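Local coordinates for dihydrodipicolinate synthase family protein (Sinorhizobium meliloti, PDB 4DNH) that is of unknown function but folds as a TIM barrel and may be an enzyme of the dihydrodipicolinate synthase type, at residues Ile315-Thr320 with Leu352-Glu357; Val327-Tyr332 with Arg379-Met384. One frame throughout, in Å; residues are numbered along the deposited sequence.

Contact 1. Residues Ile315-Thr320 with Leu352-Glu357; sequences IFKAPT and LVHLAE
The imidazole of His354 reaches from the first turn of helix 352-364 to the chain that leaves helix 308-315, meeting Ile315 and Lys317 there. Both helices belong to the helical part that follows the last strand of the TIM barrel, so the contact lies beside the barrel rather than within its wall. The direct touching is modest, with 109 Å² buried in total, and is van der Waals in kind. With CG of His354 anti to the backbone N (chi1 174°), the ring extends toward the loop, and its rotation about CB-CG puts the NE2-CD2 edge in front. Two carbons approach that edge near the ring plane. Ile315 offers its backbone, its CA lying 4.4 Å from His354 NE2, while its CB points away and its side chain packs on Tyr323. Lys317 comes with its CD methylene, 4.4 Å from His354 CD2. Its amino group lies farther from the ring, with NZ 6.1 Å from His354 NE2, so the two ionisable groups are not in contact.

Polar bonds around this edge tie the same parts together. The imidazole of His314 stacks on that of His354 and also hydrogen-bonds through NE2 to the His354 carbonyl. Where helix 308-315 ends, NH2 of Arg350 hydrogen-bonds to the carbonyl oxygens of both Ile315 and Lys317, linking this helix end to the residues just ahead of helix 352-364.

The loop itself is drawn together on its far side. Phe316 is the first residue to depart from helical geometry, its ring stacks with that of Tyr323, and a cis peptide precedes Pro319. The hydroxyl of Thr320 folds back on the turn, OG1 donating to Phe316 O at 2.7 Å with a C=O...donor angle of 150°, the donor tilted 28° from the carbonyl plane.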
loop_
_atom_site.group_PDB
_atom_site.type_symbol
_atom_site.label_atom_id
_atom_site.label_comp_id
_atom_site.label_asym_id
_atom_site.label_seq_id
_atom_site.Cartn_x
_atom_site.Cartn_y
_atom_site.Cartn_z
ATOM N N ILE A 315 2.824 6.619 11.179
ATOM C CA ILE A 315 1.624 6.053 10.586
ATOM C C ILE A 315 1.625 4.528 10.650
ATOM O O ILE A 315 0.569 3.913 10.902
ATOM C CB ILE A 315 1.411 6.538 9.143
ATOM C CG1 ILE A 315 1.034 8.031 9.151
ATOM C CG2 ILE A 315 0.314 5.717 8.462
ATOM C CD1 ILE A 315 0.959 8.680 7.773
ATOM N N PHE A 316 2.800 3.926 10.461
ATOM C CA PHE A 316 2.922 2.465 10.454
ATOM C C PHE A 316 3.374 1.863 11.778
ATOM O O PHE A 316 3.791 0.703 11.824
ATOM C CB PHE A 316 3.868 2.009 9.351
ATOM C CG PHE A 316 3.282 2.111 7.973
ATOM C CD1 PHE A 316 3.106 3.352 7.366
ATOM C CD2 PHE A 316 2.922 0.967 7.279
ATOM C CE1 PHE A 316 2.576 3.448 6.091
ATOM C CE2 PHE A 316 2.389 1.047 6.011
ATOM C CZ PHE A 316 2.215 2.292 5.414
ATOM N N LYS A 317 3.287 2.629 12.858
ATOM C CA LYS A 317 3.779 2.113 14.124
ATOM C C LYS A 317 2.904 1.008 14.712
ATOM O O LYS A 317 1.713 0.889 14.376
ATOM C CB LYS A 317 4.047 3.232 15.125
ATOM C CG LYS A 317 2.891 3.685 15.969
ATOM C CD LYS A 317 3.390 4.882 16.739
ATOM C CE LYS A 317 2.941 4.848 18.179
ATOM N NZ LYS A 317 3.676 5.907 18.917
ATOM N N ALA A 318 3.523 0.195 15.567
ATOM C CA ALA A 318 2.845 -0.918 16.219
ATOM C C ALA A 318 1.628 -0.425 17.031
ATOM O O ALA A 318 1.735 0.571 17.753
ATOM C CB ALA A 318 3.828 -1.668 17.100
ATOM N N PRO A 319 0.460 -1.096 16.888
ATOM C CA PRO A 319 0.152 -2.216 15.966
ATOM C C PRO A 319 0.001 -1.760 14.517
ATOM O O PRO A 319 -0.895 -0.971 14.185
ATOM C CB PRO A 319 -1.182 -2.771 16.498
ATOM C CG PRO A 319 -1.791 -1.615 17.224
ATOM C CD PRO A 319 -0.651 -0.850 17.829
ATOM N N THR A 320 0.864 -2.303 13.669
ATOM C CA THR A 320 1.071 -1.826 12.307
ATOM C C THR A 320 -0.102 -2.030 11.345
ATOM O O THR A 320 -0.267 -1.253 10.393
ATOM C CB THR A 320 2.363 -2.437 11.754
ATOM O OG1 THR A 320 3.445 -1.887 12.495
ATOM C CG2 THR A 320 2.579 -2.089 10.292
ATOM N N LEU A 352 -6.646 9.632 19.556
ATOM C CA LEU A 352 -6.642 11.017 19.153
ATOM C C LEU A 352 -5.211 11.555 19.191
ATOM O O LEU A 352 -4.791 12.289 18.291
ATOM C CB LEU A 352 -7.543 11.827 20.076
ATOM C CG LEU A 352 -7.617 13.326 19.795
ATOM C CD1 LEU A 352 -8.278 13.593 18.445
ATOM C CD2 LEU A 352 -8.340 14.061 20.929
ATOM N N VAL A 353 -4.479 11.160 20.232
ATOM C CA VAL A 353 -3.104 11.548 20.461
ATOM C C VAL A 353 -2.267 11.171 19.242
ATOM O O VAL A 353 -1.393 11.920 18.820
ATOM C CB VAL A 353 -2.539 10.860 21.746
ATOM C CG1 VAL A 353 -1.012 10.902 21.780
ATOM C CG2 VAL A 353 -3.089 11.527 22.992
ATOM N N HIS A 354 -2.553 10.003 18.678
ATOM C CA HIS A 354 -1.853 9.533 17.503
ATOM C C HIS A 354 -2.208 10.354 16.283
ATOM O O HIS A 354 -1.335 10.647 15.460
ATOM C CB HIS A 354 -2.158 8.069 17.282
ATOM C CG HIS A 354 -1.588 7.519 16.013
ATOM N ND1 HIS A 354 -2.126 7.784 14.808
ATOM C CD2 HIS A 354 -0.495 6.693 15.786
ATOM C CE1 HIS A 354 -1.421 7.151 13.853
ATOM N NE2 HIS A 354 -0.423 6.473 14.458
ATOM N N LEU A 355 -3.478 10.748 16.170
ATOM C CA LEU A 355 -3.948 11.554 15.040
ATOM C C LEU A 355 -3.370 12.974 15.087
ATOM O O LEU A 355 -2.961 13.518 14.063
ATOM C CB LEU A 355 -5.485 11.563 14.969
ATOM C CG LEU A 355 -6.150 10.186 14.801
ATOM C CD1 LEU A 355 -7.657 10.240 14.912
ATOM C CD2 LEU A 355 -5.761 9.526 13.482
ATOM N N ALA A 356 -3.308 13.552 16.283
ATOM C CA ALA A 356 -2.647 14.849 16.495
ATOM C C ALA A 356 -1.161 14.779 16.172
ATOM O O ALA A 356 -0.632 15.678 15.523
ATOM C CB ALA A 356 -2.856 15.345 17.923
ATOM N N GLU A 357 -0.477 13.718 16.606
ATOM C CA GLU A 357 0.945 13.587 16.269
ATOM C C GLU A 357 1.141 13.456 14.760
ATOM O O GLU A 357 2.002 14.131 14.172
ATOM C CB GLU A 357 1.630 12.451 17.048
ATOM C CG GLU A 357 3.103 12.221 16.684
ATOM C CD GLU A 357 4.064 13.326 17.158
ATOM O OE1 GLU A 357 3.591 14.381 17.652
ATOM O OE2 GLU A 357 5.313 13.140 17.027
#

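Contact 2. Residues Val327-Tyr332 with Arg379-Met384; sequences VVFLAY and RRVLAM
Tyr332 lays one side of its ring beside the CG2 methyl of Val381, CE2 lying 3.7 Å from that carbon in an oblique approach. The same methyl meets Phe329, one turn earlier on helix 323-333, whose CE1 is 4.1 Å away; here the methyl arrives at the ring edge, close to its plane. Val381 CG2 is therefore held by the outer parts of two aromatic rings that reach it from clearly different directions. Its CG1 stands anti to the backbone N (chi1 171°), and CG2, anti to the carbonyl carbon, is the branch given to the rings.

The helices themselves stay well apart. The axes of 327-332 and 379-384 come no closer than 13.1 Å, at 118° between their N-to-C directions, and the long aromatic side chains bridge the interval. Both helices come after the eighth strand of the TIM barrel, in its C-terminal helical part, and helix 352-364 packs alongside: its Leu355 and Leu358 lie against Phe329, which Phe340 also meets edge-to-face.

At the more open margin, Arg380 bends its chain at chi3 and brings its guanidinium to the phenol. NH1 is 3.1 Å from Tyr332 OH, but the angle is too poor for a hydrogen bond, and the ring and guanidinium planes stand 78° apart. NH1 lies near the plane of the ring at its hydroxyl edge, so the group does not stack over the face. Replacing Tyr332 by an alanine would probably leave Val381 CG2 with Phe329 alone across this contact and take the phenol from beside the Arg380 guanidinium, making that group freer to turn. A polar tie runs through the backbone, where NH1 of Arg377 hydrogen-bonds to the Tyr332 carbonyl oxygen.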
loop_
_atom_site.group_PDB
_atom_site.type_symbol
_atom_site.label_atom_id
_atom_site.label_comp_id
_atom_site.label_asym_id
_atom_site.label_seq_id
_atom_site.Cartn_x
_atom_site.Cartn_y
_atom_site.Cartn_z
ATOM N N VAL A 327 -3.469 6.740 6.968
ATOM C CA VAL A 327 -3.473 7.090 5.551
ATOM C C VAL A 327 -4.762 7.851 5.181
ATOM O O VAL A 327 -4.716 8.944 4.615
ATOM C CB VAL A 327 -3.266 5.818 4.700
ATOM C CG1 VAL A 327 -3.648 6.060 3.251
ATOM C CG2 VAL A 327 -1.807 5.364 4.814
ATOM N N VAL A 328 -5.906 7.269 5.536
ATOM C CA VAL A 328 -7.189 7.869 5.280
ATOM C C VAL A 328 -7.369 9.152 6.106
ATOM O O VAL A 328 -7.929 10.137 5.617
ATOM C CB VAL A 328 -8.310 6.870 5.562
ATOM C CG1 VAL A 328 -9.671 7.520 5.361
ATOM C CG2 VAL A 328 -8.137 5.631 4.695
ATOM N N PHE A 329 -6.872 9.176 7.336
ATOM C CA PHE A 329 -6.921 10.439 8.083
ATOM C C PHE A 329 -6.172 11.543 7.346
ATOM O O PHE A 329 -6.612 12.688 7.309
ATOM C CB PHE A 329 -6.361 10.285 9.492
ATOM C CG PHE A 329 -6.552 11.508 10.349
ATOM C CD1 PHE A 329 -7.820 11.898 10.766
ATOM C CD2 PHE A 329 -5.467 12.264 10.750
ATOM C CE1 PHE A 329 -8.003 13.006 11.566
ATOM C CE2 PHE A 329 -5.641 13.378 11.550
ATOM C CZ PHE A 329 -6.914 13.749 11.959
ATOM N N LEU A 330 -5.036 11.201 6.754
ATOM C CA LEU A 330 -4.291 12.190 6.027
ATOM C C LEU A 330 -5.043 12.618 4.746
ATOM O O LEU A 330 -5.116 13.809 4.449
ATOM C CB LEU A 330 -2.852 11.734 5.775
ATOM C CG LEU A 330 -1.918 12.886 5.355
ATOM C CD1 LEU A 330 -2.070 14.124 6.241
ATOM C CD2 LEU A 330 -0.457 12.453 5.210
ATOM N N ALA A 331 -5.632 11.665 4.018
ATOM C CA ALA A 331 -6.523 12.022 2.913
ATOM C C ALA A 331 -7.603 13.019 3.345
ATOM O O ALA A 331 -7.880 13.972 2.618
ATOM C CB ALA A 331 -7.156 10.790 2.290
ATOM N N TYR A 332 -8.204 12.788 4.516
ATOM C CA TYR A 332 -9.255 13.656 5.079
ATOM C C TYR A 332 -8.737 15.047 5.381
ATOM O O TYR A 332 -9.412 16.039 5.106
ATOM C CB TYR A 332 -9.844 13.042 6.354
ATOM C CG TYR A 332 -10.738 13.967 7.165
ATOM C CD1 TYR A 332 -12.006 14.335 6.701
ATOM C CD2 TYR A 332 -10.323 14.462 8.406
ATOM C CE1 TYR A 332 -12.832 15.173 7.437
ATOM C CE2 TYR A 332 -11.135 15.297 9.152
ATOM C CZ TYR A 332 -12.394 15.644 8.665
ATOM O OH TYR A 332 -13.208 16.483 9.399
ATOM N N ARG A 379 -9.485 20.709 13.811
ATOM C CA ARG A 379 -10.298 21.368 14.837
ATOM C C ARG A 379 -11.647 20.672 15.008
ATOM O O ARG A 379 -12.111 20.509 16.134
ATOM C CB ARG A 379 -10.504 22.849 14.525
ATOM C CG ARG A 379 -9.644 23.809 15.329
ATOM C CD ARG A 379 -8.959 24.799 14.389
ATOM N NE ARG A 379 -8.857 26.155 14.919
ATOM C CZ ARG A 379 -7.851 26.616 15.662
ATOM N NH1 ARG A 379 -6.844 25.831 15.998
ATOM N NH2 ARG A 379 -7.862 27.873 16.088
ATOM N N ARG A 380 -12.261 20.260 13.897
ATOM C CA ARG A 380 -13.555 19.575 13.940
ATOM C C ARG A 380 -13.440 18.216 14.608
ATOM O O ARG A 380 -14.362 17.784 15.309
ATOM C CB ARG A 380 -14.180 19.429 12.540
ATOM C CG ARG A 380 -15.162 20.541 12.199
ATOM C CD ARG A 380 -16.146 20.168 11.093
ATOM N NE ARG A 380 -15.707 20.614 9.768
ATOM C CZ ARG A 380 -15.399 19.807 8.749
ATOM N NH1 ARG A 380 -15.478 18.480 8.865
ATOM N NH2 ARG A 380 -15.008 20.332 7.595
ATOM N N VAL A 381 -12.299 17.562 14.404
ATOM C CA VAL A 381 -12.004 16.272 15.025
ATOM C C VAL A 381 -11.797 16.411 16.541
ATOM O O VAL A 381 -12.365 15.643 17.320
ATOM C CB VAL A 381 -10.806 15.579 14.332
ATOM C CG1 VAL A 381 -10.367 14.344 15.109
ATOM C CG2 VAL A 381 -11.175 15.213 12.895
ATOM N N LEU A 382 -11.006 17.394 16.957
ATOM C CA LEU A 382 -10.872 17.729 18.376
ATOM C C LEU A 382 -12.205 18.075 19.029
ATOM O O LEU A 382 -12.468 17.645 20.156
ATOM C CB LEU A 382 -9.938 18.917 18.563
ATOM C CG LEU A 382 -8.452 18.807 18.872
ATOM C CD1 LEU A 382 -7.859 17.452 18.528
ATOM C CD2 LEU A 382 -7.737 19.926 18.120
ATOM N N ALA A 383 -13.035 18.859 18.341
ATOM C CA ALA A 383 -14.315 19.309 18.912
ATOM C C ALA A 383 -15.204 18.102 19.195
ATOM O O ALA A 383 -15.762 17.974 20.284
ATOM C CB ALA A 383 -15.014 20.294 17.990
HETATM N N MSE A 384 -15.288 17.215 18.206
HETATM C CA MSE A 384 -15.953 15.923 18.307
HETATM C C MSE A 384 -15.482 15.091 19.482
HETATM O O MSE A 384 -16.255 14.305 20.043
HETATM C CB MSE A 384 -15.581 15.232 17.004
HETATM C CG MSE A 384 -16.504 14.088 16.604
HETATM SE SE MSE A 384 -18.391 14.610 16.852
HETATM C CE MSE A 384 -18.881 13.191 18.138
#

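How the contacts relate
The two contacts interleave along the chain: 315-320, 327-332, 352-357 and 379-384 follow in that order, the first pairing with the third and the second with the fourth. Their centres are 13 Å apart, on the same side of the chain's centre, and all four segments lie beyond the last barrel strand. They also touch directly. Leu355 O packs 3.7 Å from Phe329 CE2, and Leu352 CD1 lies 4.0 Å from Val381 CG1. Helix 352-364 thus packs against both helices of contact 2, and the interleaved pairing joins successive C-terminal helices next to the barrel.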